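Local coordinates for protein-glutamine gamma-glutamyltransferase 2 (PDB 1G0D) that probably acts as a calcium-dependent transglutaminase, joining peptide-bound glutamine to lysine side chains or other primary amines and so cross-linking proteins, at residues V161-M164 against Y169-S172; S328-C333 against H556-V561; P482-D487 against D668-V673; F488-E493 against A578-S583; L544-Y549 against P610-L615. One frame throughout, in Å; residues are numbered along the deposited sequence.

Contact 1 of 5, residues V161-M164 against Y169-S172; sequences VIYM and YIRS
Tyr163 meets three consecutive residues of the neighbouring strand: its ring carbon CE1 lies 3.5 Å from OG of Ser172, its CD1 3.8 Å from CG2 of Ile170, and its CA sends a C-H toward the carbonyl oxygen of Arg171. The phenol is set there by a chi1 of -64°, which keeps CG beside the backbone N, and the ring and the Ile170 side chain cross obliquely. Val161 adds CG1 at 3.5 Å from CB of Ser172. Strands 159-164 and 169-176 form an antiparallel beta hairpin in which Tyr163 and Ser172 are a non-hydrogen-bonded pair and Met164 and Arg171 the next, hydrogen-bonded one. In that pair Met164 N donates to Arg171 O at 2.8 Å, and Arg171 N returns a bond to Met164 O, also 2.8 Å. An alanine at Tyr163 is likely to leave Ile170 CG2 and Ser172 OG without their aromatic neighbour and to open a gap on this face of the hairpin. On the other face Met164 and Arg171 run side by side, CE being 3.9 Å from NH1. That guanidinium is held by a salt bridge to Asp672, while Met164 packs on Phe331 and Trp273 near the active site.

Contact 2 of 5, residues S328-C333 against H556-V561; sequences SWNFHC and HHLIRV
Asn330 reaches across to Arg560 and Leu558 in a buried contact that ties the catalytic core to the first beta-barrel of the transglutaminase fold. The chain turns a corner at Asn330, two residues before His332, an active-site residue bonded through NE2 to Asp355. On the barrel side, Leu558 and Arg560 sit two apart on strand 558-566, so both present their side chains to the core. The contact thus gives each half of one amide a different partner. At its oxygen end, OD1 accepts a bond from Arg560 NH1, 3.0 Å long and bent to 140° at the hydrogen. The donor is tilted 31° from the carbonyl plane, and OD1 lies at the guanidinium edge, a little out of its plane; amide and guanidinium are themselves turned 45° apart. The Arg560 chain sets out extended and then bends at chi3, which brings the head round to Asn330. Several partners then fix its rotation: NH1 also bonds Ser517, NE bonds Asn579 of the probable GTP-binding site, and NH2 forms a salt bridge with Asp326. Asn330 is further held by backbone bonding to Tyr515, a residue important for catalysis. At its nitrogen end the amide faces hydrocarbon, ND2 lying 3.4 Å from CD1 and 3.5 Å from CD2 of Leu558.

Contact 3 of 5, residues P482-D487 against D668-V673; sequences PVFGTD and DRLKDV
Phe484 supplies the apolar part of this contact, sliding past Leu670 from the opposite direction. Its CD2 comes to 3.9 Å from CD2 of Leu670, and the methyl sits at the edge of the ring, near its plane. A chi1 of -178° swings the phenyl to the side opposite the backbone N, an extended setting that carries it away from its own turn and across to the 668-673 loop. The same edge meets a polar atom, the carbonyl oxygen of Arg669, at 3.6 Å from CE2; the positive rim of an aromatic ring suits such an oxygen. A ring neighbour, His557, also meets the phenyl. Hydrogen bonding works within the 482-487 loop, where Val483 to Thr486 make a type II turn. There Val483 O is gripped twice, by Thr486 N at 3.1 Å and by Thr486 OG1 at 3.2 Å, the hydroxyl lying in the carbonyl plane on a lone pair. Gly485 occupies the third corner with a phi of 111°. Among charged groups, Lys671 NZ forms a salt bridge with Asp666. The arrangement is an interface of loops between the first beta-barrel and the C-terminal Ig-like barrel, beside a probable GTP site that includes Pro482.

Contact 4 of 5, residues F488-E493 against A578-S583; sequences FDVIVE and ANIPLS
Val490 and Ile580 point straight at each other, methyl tip to methyl tip, with CG2 of the valine 3.4 Å from CD1 of the isoleucine. The valine places CG2 beside its backbone N, and the isoleucine is extended at chi2 (-176°), which carries CD1 out to meet it. Phe488 and Leu582 are oriented differently: the leucine comes to the ring at a slant, its CD1 approaching CZ at 3.8 Å and CE1 at 3.9 Å. The phenyl adopts the crowded position between backbone N and carbonyl carbon, with a chi1 of 53°, which folds it back over its own strand until Val490 CG2 lies at its edge, in the ring plane. Pro482 touches both Phe488 and Leu582, while Tyr549 lies against the same pair and Ile559 against Leu582. A serine in place of Leu582 would probably take away the methyl packed on CZ and CE1 and leave a gap there, giving the phenyl more freedom to shift. These side chains interlock strand 488-496 with strand 573-581 of a separate sheet and with Leu582 just beyond it, in the apolar interior of the first beta-barrel, and Ile580 itself belongs to the run Ala578 to Pro581 that probably contributes to a GTP-binding site.

Contact 5 of 5, residues L544-Y549 against P610-L615; sequences LHYDDY and PLPVPL
Tyr546 drives its phenol end against Leu611, with OH 3.7 Å from CG and 3.9 Å from CD2. A chi1 of 179° throws the tyrosine ring outward, opposite the backbone N, and it projects from the short helix 546-549 across to the 610-615 loop. Leu611 meets it at about a right angle. Its chi1 of -103° falls outside the usual staggered positions, and this rotation turns the isobutyl group toward the tyrosine although the side chain does not leave the backbone in that direction. From Val613 it is the CG2 methyl that approaches the hydroxyl, at 4.2 Å. Pro612 touches only loosely, its CD 4.5 Å from CE2. The hydroxyl thus sits among hydrocarbon, and its polar need is met by Arg669, whose NH2 is hydrogen-bonded to it. Further back, Phe484 meets the Tyr546 ring edge-to-face. The start of the helix is fixed by His545 at the N-cap: its carbonyl oxygen accepts from both Asp548 N and Tyr549 N, each at 3.0 Å, and Tyr546 N is bonded to Asp487 OD1. Tyr549 lays its ring beneath the backbone, Tyr546 CA lying 3.6 Å above its plane. The Tyr546 contact joins a helical turn of the first beta-barrel to a loop of the C-terminal Ig-like domain.

Contact 1 is a local hairpin built on backbone bonds, whereas contacts 2 to 5 rely on side chains from parts distant in sequence. Contacts 2, 3 and 4 are buried, while 1 and 5 are partly buried. Contact 2 is the polar one, an amide and guanidinium at the boundary between core and barrel; contact 4 is wholly apolar, inside that barrel. One strand of each lies in the same sheet, where backbone bonds probably join Ile559 and Val561 of contact 2 to Ile580 and Ala578 of contact 4. Contacts 3 and 5, their centres about 7 Å apart, both bind the first barrel to the C-terminal one, mixing aromatic rings with loop residues.

Contact 1 of 5, residues V161-M164 against Y169-S172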
# COMPACT_ATOMS: atom_id res chain seq x y z
N VAL A 161 -6.92 -4.63 3.90
CA VAL A 161 -6.15 -5.60 4.64
C VAL A 161 -4.87 -5.71 3.83
O VAL A 161 -4.93 -5.86 2.61
CB VAL A 161 -6.92 -6.93 4.66
CG1 VAL A 161 -6.08 -8.02 5.25
CG2 VAL A 161 -8.17 -6.76 5.49
N ILE A 162 -3.71 -5.58 4.47
CA ILE A 162 -2.45 -5.74 3.73
C ILE A 162 -1.82 -7.02 4.25
O ILE A 162 -1.73 -7.22 5.45
CB ILE A 162 -1.51 -4.54 3.94
CG1 ILE A 162 -2.26 -3.24 3.60
CG2 ILE A 162 -0.27 -4.74 3.11
CD1 ILE A 162 -1.43 -1.99 3.42
N TYR A 163 -1.42 -7.93 3.37
CA TYR A 163 -0.82 -9.19 3.82
C TYR A 163 0.68 -9.05 4.17
O TYR A 163 1.42 -8.24 3.56
CB TYR A 163 -1.10 -10.29 2.78
CG TYR A 163 -2.58 -10.54 2.67
CD1 TYR A 163 -3.23 -11.31 3.62
CD2 TYR A 163 -3.36 -9.84 1.74
CE1 TYR A 163 -4.61 -11.35 3.67
CE2 TYR A 163 -4.75 -9.87 1.79
CZ TYR A 163 -5.37 -10.62 2.75
OH TYR A 163 -6.74 -10.62 2.83
N MET A 164 1.12 -9.83 5.16
CA MET A 164 2.49 -9.78 5.63
C MET A 164 2.86 -11.11 6.16
O MET A 164 2.11 -12.06 5.99
CB MET A 164 2.61 -8.76 6.74
CG MET A 164 2.51 -7.39 6.19
SD MET A 164 2.61 -6.09 7.40
CE MET A 164 3.16 -6.95 8.87
N TYR A 169 3.44 -18.63 5.98
CA TYR A 169 2.80 -18.26 7.23
C TYR A 169 2.40 -16.78 7.09
O TYR A 169 3.03 -15.88 7.66
CB TYR A 169 3.82 -18.52 8.36
CG TYR A 169 3.38 -18.35 9.80
CD1 TYR A 169 2.09 -17.93 10.13
CD2 TYR A 169 4.29 -18.52 10.84
CE1 TYR A 169 1.72 -17.67 11.49
CE2 TYR A 169 3.95 -18.27 12.18
CZ TYR A 169 2.66 -17.84 12.50
OH TYR A 169 2.36 -17.55 13.82
N ILE A 170 1.33 -16.56 6.32
CA ILE A 170 0.78 -15.24 6.02
C ILE A 170 -0.10 -14.64 7.10
O ILE A 170 -0.99 -15.30 7.61
CB ILE A 170 -0.07 -15.29 4.73
CG1 ILE A 170 0.78 -15.77 3.56
CG2 ILE A 170 -0.67 -13.94 4.44
CD1 ILE A 170 0.04 -15.85 2.31
N ARG A 171 0.15 -13.39 7.44
CA ARG A 171 -0.65 -12.71 8.45
C ARG A 171 -1.31 -11.48 7.79
O ARG A 171 -0.83 -10.97 6.78
CB ARG A 171 0.22 -12.31 9.65
CG ARG A 171 -0.03 -10.88 10.24
CD ARG A 171 1.15 -10.36 11.13
NE ARG A 171 0.71 -9.72 12.38
CZ ARG A 171 1.34 -8.70 12.99
NH1 ARG A 171 2.47 -8.18 12.47
NH2 ARG A 171 0.85 -8.20 14.12
N SER A 172 -2.41 -11.02 8.35
CA SER A 172 -3.10 -9.87 7.81
C SER A 172 -3.13 -8.73 8.77
O SER A 172 -3.33 -8.92 9.98
CB SER A 172 -4.56 -10.19 7.52
OG SER A 172 -4.75 -11.53 7.15

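Contact 2 of 5, residues S328-C333 against H556-V561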
# COMPACT_ATOMS: atom_id res chain seq x y z
N SER A 328 16.58 -12.29 -0.75
CA SER A 328 15.19 -11.92 -0.87
C SER A 328 14.47 -11.57 0.40
O SER A 328 14.63 -12.25 1.42
CB SER A 328 14.42 -13.03 -1.58
OG SER A 328 15.05 -13.36 -2.82
N TRP A 329 13.67 -10.52 0.32
CA TRP A 329 12.87 -10.04 1.45
C TRP A 329 11.80 -11.06 1.83
O TRP A 329 11.35 -11.83 0.97
CB TRP A 329 12.20 -8.74 1.05
CG TRP A 329 13.14 -7.60 0.85
CD1 TRP A 329 14.48 -7.67 0.54
CD2 TRP A 329 12.82 -6.20 0.94
NE1 TRP A 329 15.00 -6.39 0.44
CE2 TRP A 329 14.01 -5.48 0.68
CE3 TRP A 329 11.64 -5.48 1.23
CZ2 TRP A 329 14.04 -4.07 0.69
CZ3 TRP A 329 11.68 -4.08 1.24
CH2 TRP A 329 12.87 -3.40 0.97
N ASN A 330 11.36 -11.06 3.09
CA ASN A 330 10.31 -12.02 3.50
C ASN A 330 9.03 -11.72 2.70
O ASN A 330 8.24 -12.62 2.37
CB ASN A 330 10.03 -11.91 5.00
CG ASN A 330 11.09 -12.60 5.85
OD1 ASN A 330 12.11 -13.10 5.35
ND2 ASN A 330 10.84 -12.64 7.16
N PHE A 331 8.82 -10.43 2.41
CA PHE A 331 7.67 -9.98 1.62
C PHE A 331 7.96 -8.54 1.26
O PHE A 331 8.86 -7.92 1.80
CB PHE A 331 6.33 -10.09 2.38
CG PHE A 331 6.12 -9.03 3.43
CD1 PHE A 331 6.45 -9.26 4.77
CD2 PHE A 331 5.64 -7.78 3.08
CE1 PHE A 331 6.30 -8.26 5.75
CE2 PHE A 331 5.49 -6.76 4.06
CZ PHE A 331 5.82 -7.01 5.40
N HIS A 332 7.22 -8.04 0.30
CA HIS A 332 7.39 -6.66 -0.11
C HIS A 332 6.09 -6.26 -0.73
O HIS A 332 5.50 -7.01 -1.50
CB HIS A 332 8.50 -6.52 -1.14
CG HIS A 332 8.58 -5.16 -1.74
ND1 HIS A 332 8.55 -4.01 -0.97
CD2 HIS A 332 8.72 -4.75 -3.02
CE1 HIS A 332 8.68 -2.95 -1.75
NE2 HIS A 332 8.79 -3.37 -3.00
N CYS A 333 5.66 -5.05 -0.41
CA CYS A 333 4.42 -4.51 -0.89
C CYS A 333 4.51 -3.36 -1.90
O CYS A 333 5.45 -2.56 -1.90
CB CYS A 333 3.61 -4.00 0.30
SG CYS A 333 3.31 -5.14 1.61
N HIS A 556 9.37 -7.24 14.61
CA HIS A 556 8.61 -8.27 13.90
C HIS A 556 8.87 -9.64 14.50
O HIS A 556 8.26 -10.61 14.10
CB HIS A 556 8.93 -8.26 12.39
CG HIS A 556 8.20 -7.20 11.60
ND1 HIS A 556 7.32 -6.31 12.17
CD2 HIS A 556 8.26 -6.87 10.29
CE1 HIS A 556 6.87 -5.47 11.25
NE2 HIS A 556 7.42 -5.78 10.10
N HIS A 557 9.80 -9.74 15.45
CA HIS A 557 10.07 -11.03 16.08
C HIS A 557 10.31 -12.19 15.10
O HIS A 557 9.66 -13.24 15.18
CB HIS A 557 8.89 -11.41 17.01
CG HIS A 557 8.25 -10.24 17.68
ND1 HIS A 557 8.63 -9.79 18.93
CD2 HIS A 557 7.28 -9.40 17.26
CE1 HIS A 557 7.93 -8.73 19.25
NE2 HIS A 557 7.10 -8.46 18.25
N LEU A 558 11.28 -12.01 14.19
CA LEU A 558 11.61 -13.02 13.18
C LEU A 558 12.91 -13.82 13.37
O LEU A 558 13.97 -13.27 13.69
CB LEU A 558 11.68 -12.34 11.82
CG LEU A 558 10.42 -11.91 11.10
CD1 LEU A 558 10.85 -10.85 10.09
CD2 LEU A 558 9.72 -13.12 10.41
N ILE A 559 12.84 -15.12 13.13
CA ILE A 559 14.01 -15.96 13.26
C ILE A 559 14.18 -16.78 12.00
O ILE A 559 13.35 -17.63 11.67
CB ILE A 559 13.87 -16.90 14.50
CG1 ILE A 559 14.10 -16.08 15.78
CG2 ILE A 559 14.87 -18.06 14.42
CD1 ILE A 559 13.63 -16.75 17.03
N ARG A 560 15.25 -16.53 11.27
CA ARG A 560 15.49 -17.29 10.05
C ARG A 560 16.29 -18.55 10.38
O ARG A 560 17.42 -18.46 10.83
CB ARG A 560 16.28 -16.42 9.08
CG ARG A 560 16.34 -16.95 7.66
CD ARG A 560 16.88 -15.87 6.76
NE ARG A 560 15.87 -14.87 6.45
CZ ARG A 560 16.06 -13.83 5.64
NH1 ARG A 560 15.07 -12.97 5.40
NH2 ARG A 560 17.24 -13.64 5.07
N VAL A 561 15.70 -19.72 10.17
CA VAL A 561 16.39 -20.98 10.42
C VAL A 561 16.85 -21.53 9.08
O VAL A 561 16.11 -21.47 8.10
CB VAL A 561 15.45 -22.00 11.06
CG1 VAL A 561 16.18 -23.33 11.28
CG2 VAL A 561 14.93 -21.45 12.38

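Contact 3 of 5, residues P482-D487 against D668-V673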
# COMPACT_ATOMS: atom_id res chain seq x y z
N PRO A 482 5.36 -20.53 17.14
CA PRO A 482 5.61 -20.05 18.51
C PRO A 482 5.10 -18.67 18.81
O PRO A 482 5.00 -17.83 17.91
CB PRO A 482 7.12 -20.07 18.61
CG PRO A 482 7.56 -19.84 17.20
CD PRO A 482 6.62 -20.69 16.40
N VAL A 483 4.81 -18.43 20.09
CA VAL A 483 4.38 -17.12 20.53
C VAL A 483 5.57 -16.37 21.14
O VAL A 483 6.29 -16.94 21.93
CB VAL A 483 3.32 -17.22 21.60
CG1 VAL A 483 2.91 -15.81 22.08
CG2 VAL A 483 2.15 -18.00 21.07
N PHE A 484 5.78 -15.12 20.78
CA PHE A 484 6.88 -14.36 21.36
C PHE A 484 6.78 -14.47 22.87
O PHE A 484 5.69 -14.32 23.44
CB PHE A 484 6.79 -12.89 20.97
CG PHE A 484 7.92 -12.07 21.50
CD1 PHE A 484 9.23 -12.38 21.16
CD2 PHE A 484 7.68 -10.99 22.36
CE1 PHE A 484 10.29 -11.63 21.66
CE2 PHE A 484 8.75 -10.24 22.87
CZ PHE A 484 10.05 -10.56 22.52
N GLY A 485 7.94 -14.70 23.50
CA GLY A 485 8.02 -14.86 24.94
C GLY A 485 8.37 -16.30 25.34
O GLY A 485 8.87 -16.54 26.43
N THR A 486 8.14 -17.25 24.44
CA THR A 486 8.41 -18.65 24.76
C THR A 486 9.64 -19.32 24.12
O THR A 486 10.15 -18.88 23.08
CB THR A 486 7.14 -19.52 24.43
OG1 THR A 486 7.09 -19.81 23.03
CG2 THR A 486 5.86 -18.79 24.80
N ASP A 487 10.12 -20.39 24.77
CA ASP A 487 11.24 -21.15 24.23
C ASP A 487 10.54 -22.21 23.43
O ASP A 487 9.51 -22.71 23.86
CB ASP A 487 12.04 -21.87 25.31
CG ASP A 487 12.25 -21.07 26.56
OD1 ASP A 487 12.53 -19.85 26.50
OD2 ASP A 487 12.16 -21.71 27.63
N ASP A 668 7.72 -1.14 25.91
CA ASP A 668 9.17 -1.33 25.82
C ASP A 668 9.55 -2.74 25.38
O ASP A 668 10.33 -2.90 24.45
CB ASP A 668 9.86 -1.03 27.17
CG ASP A 668 9.34 -1.89 28.30
OD1 ASP A 668 9.98 -1.89 29.38
OD2 ASP A 668 8.30 -2.56 28.14
N ARG A 669 8.96 -3.74 26.02
CA ARG A 669 9.24 -5.12 25.71
C ARG A 669 8.25 -5.82 24.78
O ARG A 669 8.58 -6.87 24.21
CB ARG A 669 9.37 -5.90 27.01
CG ARG A 669 10.31 -5.24 27.99
CD ARG A 669 11.77 -5.49 27.63
NE ARG A 669 12.28 -6.63 28.39
CZ ARG A 669 12.23 -7.89 27.96
NH1 ARG A 669 12.72 -8.89 28.71
NH2 ARG A 669 11.70 -8.16 26.76
N LEU A 670 7.04 -5.27 24.64
CA LEU A 670 6.03 -5.85 23.73
C LEU A 670 5.68 -4.85 22.67
O LEU A 670 5.07 -3.80 22.95
CB LEU A 670 4.75 -6.22 24.45
CG LEU A 670 4.26 -7.66 24.34
CD1 LEU A 670 2.76 -7.65 24.22
CD2 LEU A 670 4.88 -8.38 23.20
N LYS A 671 6.07 -5.18 21.44
CA LYS A 671 5.82 -4.30 20.32
C LYS A 671 5.11 -5.06 19.24
O LYS A 671 5.22 -6.30 19.18
CB LYS A 671 7.15 -3.75 19.77
CG LYS A 671 8.22 -3.41 20.80
CD LYS A 671 9.52 -2.96 20.16
CE LYS A 671 9.93 -1.59 20.69
NZ LYS A 671 8.72 -0.74 21.03
N ASP A 672 4.39 -4.32 18.38
CA ASP A 672 3.68 -4.89 17.24
C ASP A 672 2.47 -5.69 17.74
O ASP A 672 2.31 -6.88 17.47
CB ASP A 672 4.69 -5.79 16.47
CG ASP A 672 4.37 -5.93 14.99
OD1 ASP A 672 4.59 -7.04 14.45
OD2 ASP A 672 3.94 -4.94 14.36
N VAL A 673 1.60 -5.05 18.51
CA VAL A 673 0.42 -5.75 18.99
C VAL A 673 -0.87 -5.09 18.45
O VAL A 673 -1.15 -3.92 18.76
CB VAL A 673 0.41 -5.79 20.54
CG1 VAL A 673 -0.81 -6.55 21.02
CG2 VAL A 673 1.68 -6.46 21.05

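Contact 4 of 5, residues F488-E493 against A578-S583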
# COMPACT_ATOMS: atom_id res chain seq x y z
N PHE A 488 11.09 -22.62 22.30
CA PHE A 488 10.39 -23.63 21.52
C PHE A 488 11.32 -24.49 20.72
O PHE A 488 12.50 -24.22 20.62
CB PHE A 488 9.41 -22.94 20.54
CG PHE A 488 10.08 -21.89 19.68
CD1 PHE A 488 10.15 -20.55 20.10
CD2 PHE A 488 10.67 -22.23 18.46
CE1 PHE A 488 10.82 -19.59 19.33
CE2 PHE A 488 11.33 -21.27 17.69
CZ PHE A 488 11.41 -19.95 18.12
N ASP A 489 10.78 -25.53 20.11
CA ASP A 489 11.59 -26.39 19.30
C ASP A 489 11.20 -26.21 17.86
O ASP A 489 10.04 -25.87 17.56
CB ASP A 489 11.37 -27.86 19.66
CG ASP A 489 11.45 -28.12 21.15
OD1 ASP A 489 10.81 -29.09 21.60
OD2 ASP A 489 12.16 -27.37 21.86
N VAL A 490 12.17 -26.41 16.97
CA VAL A 490 11.99 -26.34 15.53
C VAL A 490 12.59 -27.64 15.02
O VAL A 490 13.76 -27.92 15.28
CB VAL A 490 12.83 -25.18 14.88
CG1 VAL A 490 12.77 -25.29 13.39
CG2 VAL A 490 12.31 -23.83 15.33
N ILE A 491 11.83 -28.45 14.30
CA ILE A 491 12.43 -29.67 13.78
C ILE A 491 12.98 -29.49 12.39
O ILE A 491 12.41 -28.78 11.56
CB ILE A 491 11.43 -30.82 13.74
CG1 ILE A 491 10.90 -31.06 15.13
CG2 ILE A 491 12.09 -32.08 13.25
CD1 ILE A 491 9.63 -30.37 15.31
N VAL A 492 14.13 -30.12 12.15
CA VAL A 492 14.79 -30.11 10.86
C VAL A 492 14.76 -31.59 10.49
O VAL A 492 15.42 -32.40 11.12
CB VAL A 492 16.28 -29.63 10.98
CG1 VAL A 492 16.98 -29.74 9.63
CG2 VAL A 492 16.31 -28.18 11.43
N GLU A 493 13.96 -31.95 9.49
CA GLU A 493 13.85 -33.34 9.12
C GLU A 493 14.46 -33.64 7.78
O GLU A 493 14.20 -32.97 6.80
CB GLU A 493 12.39 -33.75 9.13
CG GLU A 493 12.13 -35.06 8.41
CD GLU A 493 10.68 -35.50 8.50
OE1 GLU A 493 10.36 -36.32 9.39
OE2 GLU A 493 9.86 -35.03 7.67
N ALA A 578 13.85 -21.27 6.50
CA ALA A 578 12.53 -21.04 7.04
C ALA A 578 12.58 -19.78 7.88
O ALA A 578 13.56 -19.56 8.59
CB ALA A 578 12.10 -22.21 7.91
N ASN A 579 11.57 -18.94 7.77
CA ASN A 579 11.54 -17.73 8.58
C ASN A 579 10.42 -17.91 9.54
O ASN A 579 9.28 -18.13 9.13
CB ASN A 579 11.26 -16.51 7.74
CG ASN A 579 12.48 -16.03 7.04
OD1 ASN A 579 13.20 -15.19 7.55
ND2 ASN A 579 12.73 -16.59 5.86
N ILE A 580 10.74 -17.84 10.83
CA ILE A 580 9.72 -18.03 11.82
C ILE A 580 9.24 -16.74 12.45
O ILE A 580 10.00 -16.05 13.10
CB ILE A 580 10.22 -18.95 12.93
CG1 ILE A 580 10.84 -20.20 12.31
CG2 ILE A 580 9.07 -19.36 13.83
CD1 ILE A 580 11.30 -21.25 13.31
N PRO A 581 7.99 -16.35 12.17
CA PRO A 581 7.47 -15.14 12.78
C PRO A 581 6.82 -15.50 14.16
O PRO A 581 5.81 -16.21 14.23
CB PRO A 581 6.46 -14.64 11.74
CG PRO A 581 6.17 -15.81 10.87
CD PRO A 581 7.02 -16.95 11.25
N LEU A 582 7.43 -15.04 15.25
CA LEU A 582 6.92 -15.34 16.58
C LEU A 582 5.74 -14.38 16.83
O LEU A 582 5.90 -13.16 16.70
CB LEU A 582 8.03 -15.14 17.63
CG LEU A 582 9.07 -16.23 17.95
CD1 LEU A 582 9.31 -17.10 16.79
CD2 LEU A 582 10.36 -15.59 18.31
N SER A 583 4.58 -14.93 17.22
CA SER A 583 3.36 -14.14 17.43
C SER A 583 3.24 -13.25 18.66
O SER A 583 3.86 -13.52 19.67
CB SER A 583 2.10 -15.04 17.39
OG SER A 583 2.27 -16.31 18.00

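Contact 5 of 5, residues L544-Y549 against P610-L615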
# COMPACT_ATOMS: atom_id res chain seq x y z
N LEU A 544 15.12 -23.08 20.58
CA LEU A 544 15.37 -21.65 20.69
C LEU A 544 14.72 -21.19 22.00
O LEU A 544 13.62 -21.67 22.33
CB LEU A 544 14.77 -20.94 19.48
CG LEU A 544 15.56 -20.92 18.17
CD1 LEU A 544 17.01 -20.61 18.41
CD2 LEU A 544 15.42 -22.24 17.51
N HIS A 545 15.38 -20.30 22.74
CA HIS A 545 14.90 -19.80 24.04
C HIS A 545 14.71 -18.30 24.10
O HIS A 545 15.48 -17.54 23.54
CB HIS A 545 15.87 -20.15 25.16
CG HIS A 545 16.14 -21.61 25.27
ND1 HIS A 545 17.11 -22.24 24.53
CD2 HIS A 545 15.59 -22.56 26.05
CE1 HIS A 545 17.15 -23.52 24.85
NE2 HIS A 545 16.23 -23.74 25.77
N TYR A 546 13.70 -17.89 24.85
CA TYR A 546 13.40 -16.49 24.93
C TYR A 546 14.55 -15.61 25.32
O TYR A 546 14.87 -14.69 24.58
CB TYR A 546 12.25 -16.25 25.90
CG TYR A 546 11.94 -14.79 26.02
CD1 TYR A 546 11.50 -14.05 24.92
CD2 TYR A 546 12.07 -14.12 27.24
CE1 TYR A 546 11.20 -12.70 25.02
CE2 TYR A 546 11.77 -12.75 27.35
CZ TYR A 546 11.34 -12.05 26.24
OH TYR A 546 11.07 -10.71 26.33
N ASP A 547 15.17 -15.87 26.46
CA ASP A 547 16.26 -15.02 26.94
C ASP A 547 17.44 -14.96 26.01
O ASP A 547 18.32 -14.12 26.16
CB ASP A 547 16.72 -15.47 28.32
CG ASP A 547 16.38 -16.92 28.60
OD1 ASP A 547 17.31 -17.76 28.58
OD2 ASP A 547 15.19 -17.21 28.82
N ASP A 548 17.46 -15.86 25.03
CA ASP A 548 18.52 -15.87 24.04
C ASP A 548 18.07 -14.98 22.88
O ASP A 548 18.75 -14.01 22.53
CB ASP A 548 18.74 -17.29 23.49
CG ASP A 548 19.55 -18.20 24.43
OD1 ASP A 548 20.29 -17.68 25.29
OD2 ASP A 548 19.43 -19.45 24.29
N TYR A 549 16.92 -15.28 22.29
CA TYR A 549 16.46 -14.49 21.16
C TYR A 549 15.88 -13.13 21.44
O TYR A 549 15.66 -12.40 20.48
CB TYR A 549 15.50 -15.28 20.22
CG TYR A 549 14.10 -15.58 20.71
CD1 TYR A 549 13.21 -14.56 21.05
CD2 TYR A 549 13.69 -16.90 20.89
CE1 TYR A 549 11.96 -14.84 21.57
CE2 TYR A 549 12.45 -17.19 21.41
CZ TYR A 549 11.59 -16.16 21.76
OH TYR A 549 10.39 -16.48 22.37
N PRO A 610 2.11 -11.77 27.67
CA PRO A 610 2.63 -13.13 27.49
C PRO A 610 4.12 -13.17 27.91
O PRO A 610 4.78 -14.22 27.90
CB PRO A 610 2.49 -13.36 25.99
CG PRO A 610 2.79 -12.03 25.43
CD PRO A 610 2.22 -11.00 26.42
N LEU A 611 4.63 -12.00 28.27
CA LEU A 611 6.00 -11.84 28.69
C LEU A 611 6.16 -11.94 30.21
O LEU A 611 5.39 -11.36 30.98
CB LEU A 611 6.51 -10.48 28.21
CG LEU A 611 7.41 -10.45 26.99
CD1 LEU A 611 6.84 -11.28 25.89
CD2 LEU A 611 7.61 -9.01 26.59
N PRO A 612 7.15 -12.70 30.66
CA PRO A 612 7.37 -12.84 32.09
C PRO A 612 8.18 -11.61 32.55
O PRO A 612 9.02 -11.68 33.43
CB PRO A 612 8.17 -14.13 32.20
CG PRO A 612 8.95 -14.18 30.90
CD PRO A 612 8.13 -13.47 29.86
N VAL A 613 7.90 -10.48 31.91
CA VAL A 613 8.57 -9.23 32.21
C VAL A 613 7.51 -8.17 32.26
O VAL A 613 6.48 -8.31 31.62
CB VAL A 613 9.51 -8.80 31.06
CG1 VAL A 613 10.66 -8.00 31.60
CG2 VAL A 613 10.01 -10.01 30.29
N PRO A 614 7.71 -7.11 33.04
CA PRO A 614 6.65 -6.11 33.03
C PRO A 614 6.88 -5.26 31.76
O PRO A 614 8.03 -5.13 31.32
CB PRO A 614 6.92 -5.31 34.30
CG PRO A 614 8.43 -5.31 34.38
CD PRO A 614 8.81 -6.73 33.94
N LEU A 615 5.83 -4.72 31.14
CA LEU A 615 6.00 -3.86 29.97
C LEU A 615 5.59 -2.49 30.44
O LEU A 615 4.60 -2.33 31.14
CB LEU A 615 5.10 -4.26 28.81
CG LEU A 615 4.22 -5.51 28.93
CD1 LEU A 615 3.18 -5.47 27.85
CD2 LEU A 615 5.05 -6.75 28.78